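Local coordinates for Fe-superoxide dismutase homolog (Plasmodium berghei, PDB 2A03), which catalyses the dismutation of superoxide radicals to hydrogen peroxide and oxygen at a single metal ion, as an iron/manganese-type superoxide dismutase, at residues 179-182 with 183-187; 29-32 with 33-37. All blocks are in the same frame, centred on the assembly; numbering follows the deposited sequence.

Contact 1 of 2, residues 179-182 with 183-187; sequences DRLS and YVKAW
Leu181 and Lys185, one helical turn apart, lie alongside each other and point the same way. Followed outward, the lysine chain first keeps to the backbone: Lys185 CB lies 3.6 Å from Leu181 O, and Lys185 CG comes to 3.4 Å from the same Leu181 O. Lys185 N donates to Leu181 O as well, at 2.9 Å. Farther out Lys185 CE touches Leu181 CD2 at 3.8 Å, and a bend in the last torsion (chi4 -72°) turns NZ out of the line of the extended chain.

This is the opening of helix 180-187, and Asp179 is its N-cap. With CG anti to its backbone N (chi1 -176°), Asp179 reaches forward to Ser182: Asp179 OD1 accepts from Ser182 N at 3.1 Å and Asp179 OD2 from Ser182 OG at 2.7 Å. Both donors approach from well above the carboxylate plane, 59° out of it in the case of Ser182 N. Two bonds to one residue fix the rotation of the acid, and the nearby helix start would be expected to favour its negative charge.

Within the first turn, Val184 N meets Arg180 O at 2.8 Å, and Val184 CG2 lies 3.5 Å from Arg180 O. Arg180 O also lies at the edge of the Tyr183 ring. The phenol of Tyr183 leads away into the interior, where OH is hydrogen-bonded to Asp166 O and Tyr85 OH, while the guanidinium of Arg180 binds the carbonyls of Leu123 and His126.

Contact 2 of 2, residues 29-32 with 33-37; sequences EETL and SFHYN. With MN (manganese (II) ion), chain C.
Successive backbone bonds of the first turns of helix 29-51 join Ser33 N to Glu29 O, Phe34 N to Glu30 O, His35 N to Thr31 O and Tyr36 N to Leu32 O, the third being the shortest at 2.7 Å. Glu30 O is gripped twice, for Ser33 OG also donates to it at 2.9 Å. With OG placed between its backbone N and carbonyl carbon (chi1 77°), the serine folds back over the preceding turn, and its OG and Phe34 N reach the oxygen from the same face of the carbonyl plane.

Glu30 and Phe34 run side by side. Glu30 CG meets the edge of the ring in its plane, 3.7 Å from CE2 of Phe34, and the carboxylate is turned 45° from the ring. Its OE2 continues into a salt bridge with Arg177 of the second subunit, and Phe34 packs on Asn178 of that subunit, so this edge of the helix belongs to the dimer contact.

His35 comes from the N-terminal alpha-hairpin domain of the superoxide dismutase fold. Its CB lies 3.0 Å from Thr31 O, while the imidazole leads away from the turn and His35 NE2 binds manganese at 2.1 Å. His82, Asp166 and His170 also bind the ion, and a water completes the ligands at 2.3 Å from the manganese. The ring of Trp86 meets that of His35 edge-to-face.

Tyr36 likewise has its CB close to the previous turn, 3.0 Å from Leu32 O, and its OH is hydrogen-bonded to the carbonyl of Pro14.

Overall arrangement
From the N terminus, contact 2 comes first, at the start of helix 29-51 in the alpha-hairpin domain; contact 1 follows much later, at the start of helix 180-187 in the C-terminal domain. Both are local, so neither closes a loop, and they stand in series without nesting or crossing. Their centres are about 17 Å apart and their nearest atoms about 6 Å, with no touch. What joins them is the metal site: contact 2 supplies a ligand directly, whereas contact 1 reaches the backbone of another ligand, Asp166, at the end of strand 160-166. Helix 173-176 touches side chains of both.

Contact 1 of 2, residues 179-182 with 183-187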
loop_
_atom_site.group_PDB
_atom_site.type_symbol
_atom_site.label_atom_id
_atom_site.label_comp_id
_atom_site.label_asym_id
_atom_site.label_seq_id
_atom_site.Cartn_x
_atom_site.Cartn_y
_atom_site.Cartn_z
ATOM N N ASP A 179 -7.077 4.997 10.415
ATOM C CA ASP A 179 -8.395 5.588 10.279
ATOM C C ASP A 179 -8.495 6.389 8.982
ATOM O O ASP A 179 -8.542 7.631 8.979
ATOM C CB ASP A 179 -8.688 6.438 11.506
ATOM C CG ASP A 179 -10.086 7.015 11.514
ATOM O OD1 ASP A 179 -10.881 6.765 10.582
ATOM O OD2 ASP A 179 -10.368 7.765 12.468
ATOM N N ARG A 180 -8.528 5.662 7.871
ATOM C CA ARG A 180 -8.693 6.290 6.558
ATOM C C ARG A 180 -9.982 7.133 6.449
ATOM O O ARG A 180 -10.025 8.140 5.729
ATOM C CB ARG A 180 -8.674 5.233 5.451
ATOM C CG ARG A 180 -8.330 5.819 4.098
ATOM C CD ARG A 180 -8.607 4.829 2.984
ATOM N NE ARG A 180 -7.614 3.762 2.952
ATOM C CZ ARG A 180 -7.602 2.777 2.058
ATOM N NH1 ARG A 180 -8.536 2.712 1.106
ATOM N NH2 ARG A 180 -6.657 1.848 2.121
ATOM N N LEU A 181 -11.017 6.735 7.172
ATOM C CA LEU A 181 -12.300 7.431 7.112
ATOM C C LEU A 181 -12.139 8.881 7.517
ATOM O O LEU A 181 -12.639 9.775 6.837
ATOM C CB LEU A 181 -13.324 6.753 8.022
ATOM C CG LEU A 181 -14.777 7.227 7.913
ATOM C CD1 LEU A 181 -15.494 6.472 6.789
ATOM C CD2 LEU A 181 -15.521 7.023 9.216
ATOM N N SER A 182 -11.411 9.116 8.613
ATOM C CA SER A 182 -11.136 10.475 9.074
ATOM C C SER A 182 -10.310 11.250 8.058
ATOM O O SER A 182 -10.523 12.429 7.852
ATOM C CB SER A 182 -10.419 10.455 10.414
ATOM O OG SER A 182 -11.290 10.035 11.431
ATOM N N TYR A 183 -9.343 10.593 7.435
ATOM C CA TYR A 183 -8.579 11.241 6.379
ATOM C C TYR A 183 -9.514 11.654 5.214
ATOM O O TYR A 183 -9.483 12.792 4.741
ATOM C CB TYR A 183 -7.477 10.302 5.895
ATOM C CG TYR A 183 -6.900 10.648 4.553
ATOM C CD1 TYR A 183 -6.112 11.775 4.385
ATOM C CD2 TYR A 183 -7.112 9.833 3.456
ATOM C CE1 TYR A 183 -5.557 12.098 3.143
ATOM C CE2 TYR A 183 -6.563 10.151 2.199
ATOM C CZ TYR A 183 -5.784 11.277 2.056
ATOM O OH TYR A 183 -5.230 11.591 0.827
ATOM N N VAL A 184 -10.357 10.731 4.766
ATOM C CA VAL A 184 -11.262 11.042 3.674
ATOM C C VAL A 184 -12.192 12.209 4.062
ATOM O O VAL A 184 -12.385 13.144 3.264
ATOM C CB VAL A 184 -12.034 9.777 3.181
ATOM C CG1 VAL A 184 -13.140 10.155 2.224
ATOM C CG2 VAL A 184 -11.071 8.817 2.500
ATOM N N LYS A 185 -12.714 12.192 5.284
ATOM C CA LYS A 185 -13.564 13.300 5.737
ATOM C C LYS A 185 -12.800 14.620 5.705
ATOM O O LYS A 185 -13.311 15.627 5.217
ATOM C CB LYS A 185 -14.124 13.056 7.139
ATOM C CG LYS A 185 -15.209 12.021 7.158
ATOM C CD LYS A 185 -15.865 11.888 8.550
ATOM C CE LYS A 185 -16.751 10.615 8.625
ATOM N NZ LYS A 185 -18.031 10.759 7.825
ATOM N N ALA A 186 -11.571 14.598 6.215
ATOM C CA ALA A 186 -10.705 15.761 6.176
ATOM C C ALA A 186 -10.448 16.277 4.757
ATOM O O ALA A 186 -10.432 17.487 4.514
ATOM C CB ALA A 186 -9.397 15.436 6.846
ATOM N N TRP A 187 -10.221 15.364 3.828
ATOM C CA TRP A 187 -9.932 15.738 2.463
ATOM C C TRP A 187 -11.045 16.568 1.798
ATOM O O TRP A 187 -10.749 17.389 0.929
ATOM C CB TRP A 187 -9.605 14.491 1.643
ATOM C CG TRP A 187 -9.256 14.756 0.221
ATOM C CD1 TRP A 187 -8.017 15.073 -0.287
ATOM C CD2 TRP A 187 -10.144 14.719 -0.897
ATOM N NE1 TRP A 187 -8.091 15.234 -1.647
ATOM C CE2 TRP A 187 -9.383 15.026 -2.048
ATOM C CE3 TRP A 187 -11.507 14.461 -1.040
ATOM C CZ2 TRP A 187 -9.945 15.081 -3.320
ATOM C CZ3 TRP A 187 -12.060 14.521 -2.304
ATOM C CH2 TRP A 187 -11.283 14.833 -3.429
#

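Contact 2 of 2, residues 29-32 with 33-37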
loop_
_atom_site.group_PDB
_atom_site.type_symbol
_atom_site.label_atom_id
_atom_site.label_comp_id
_atom_site.label_asym_id
_atom_site.label_seq_id
_atom_site.Cartn_x
_atom_site.Cartn_y
_atom_site.Cartn_z
ATOM N N GLU A 29 1.337 19.402 8.401
ATOM C CA GLU A 29 2.618 19.884 7.914
ATOM C C GLU A 29 3.631 18.763 7.784
ATOM O O GLU A 29 4.304 18.650 6.752
ATOM C CB GLU A 29 3.155 20.961 8.840
ATOM C CG GLU A 29 4.339 21.687 8.282
ATOM C CD GLU A 29 5.002 22.573 9.317
ATOM O OE1 GLU A 29 5.623 22.040 10.271
ATOM O OE2 GLU A 29 4.908 23.802 9.174
ATOM N N GLU A 30 3.721 17.925 8.810
ATOM C CA GLU A 30 4.610 16.786 8.754
ATOM C C GLU A 30 4.270 15.837 7.590
ATOM O O GLU A 30 5.173 15.344 6.902
ATOM C CB GLU A 30 4.603 16.034 10.079
ATOM C CG GLU A 30 5.491 14.793 10.087
ATOM C CD GLU A 30 5.468 14.068 11.418
ATOM O OE1 GLU A 30 4.712 14.503 12.324
ATOM O OE2 GLU A 30 6.217 13.066 11.548
ATOM N N THR A 31 2.984 15.588 7.355
ATOM C CA THR A 31 2.588 14.738 6.241
ATOM C C THR A 31 3.049 15.337 4.918
ATOM O O THR A 31 3.668 14.655 4.111
ATOM C CB THR A 31 1.068 14.468 6.226
ATOM O OG1 THR A 31 0.743 13.549 7.267
ATOM C CG2 THR A 31 0.608 13.848 4.908
ATOM N N LEU A 32 2.762 16.602 4.679
ATOM C CA LEU A 32 3.218 17.227 3.433
ATOM C C LEU A 32 4.722 17.155 3.244
ATOM O O LEU A 32 5.188 16.962 2.126
ATOM C CB LEU A 32 2.777 18.684 3.337
ATOM C CG LEU A 32 1.594 18.842 2.411
ATOM C CD1 LEU A 32 0.452 18.063 2.966
ATOM C CD2 LEU A 32 1.213 20.319 2.213
ATOM N N SER A 33 5.477 17.329 4.324
ATOM C CA SER A 33 6.916 17.315 4.214
ATOM C C SER A 33 7.424 15.930 3.850
ATOM O O SER A 33 8.277 15.818 2.995
ATOM C CB SER A 33 7.604 17.842 5.495
ATOM O OG SER A 33 7.588 16.872 6.516
ATOM N N PHE A 34 6.906 14.874 4.464
ATOM C CA PHE A 34 7.322 13.519 4.072
ATOM C C PHE A 34 6.762 13.156 2.684
ATOM O O PHE A 34 7.486 12.657 1.817
ATOM C CB PHE A 34 6.916 12.464 5.120
ATOM C CG PHE A 34 7.838 12.399 6.298
ATOM C CD1 PHE A 34 9.043 11.692 6.221
ATOM C CD2 PHE A 34 7.530 13.048 7.484
ATOM C CE1 PHE A 34 9.936 11.648 7.323
ATOM C CE2 PHE A 34 8.410 13.002 8.589
ATOM C CZ PHE A 34 9.609 12.303 8.505
ATOM N N HIS A 35 5.478 13.427 2.477
ATOM C CA HIS A 35 4.796 13.045 1.250
ATOM C C HIS A 35 5.384 13.760 0.029
ATOM O O HIS A 35 5.578 13.147 -1.014
ATOM C CB HIS A 35 3.303 13.351 1.382
ATOM C CG HIS A 35 2.423 12.527 0.498
ATOM N ND1 HIS A 35 1.054 12.484 0.658
ATOM C CD2 HIS A 35 2.713 11.699 -0.537
ATOM C CE1 HIS A 35 0.537 11.678 -0.256
ATOM N NE2 HIS A 35 1.524 11.180 -0.986
ATOM N N TYR A 36 5.666 15.054 0.161
ATOM C CA TYR A 36 6.248 15.833 -0.941
ATOM C C TYR A 36 7.788 15.727 -1.000
ATOM O O TYR A 36 8.341 15.409 -2.060
ATOM C CB TYR A 36 5.816 17.290 -0.836
ATOM C CG TYR A 36 6.352 18.217 -1.926
ATOM C CD1 TYR A 36 5.880 18.141 -3.221
ATOM C CD2 TYR A 36 7.333 19.164 -1.644
ATOM C CE1 TYR A 36 6.336 18.984 -4.196
ATOM C CE2 TYR A 36 7.826 20.015 -2.630
ATOM C CZ TYR A 36 7.313 19.922 -3.904
ATOM O OH TYR A 36 7.759 20.751 -4.901
ATOM N N ASN A 37 8.473 16.005 0.117
ATOM C CA ASN A 37 9.945 16.066 0.125
ATOM C C ASN A 37 10.641 14.712 0.142
ATOM O O ASN A 37 11.827 14.636 -0.191
ATOM C CB ASN A 37 10.477 16.917 1.285
ATOM C CG ASN A 37 10.188 18.409 1.109
ATOM O OD1 ASN A 37 10.259 18.953 0.005
ATOM N ND2 ASN A 37 9.877 19.079 2.220
HETATM MN MN MN C . 1.340 9.426 -2.210
HETATM O O HOH W 1 0.948 7.580 -3.544
#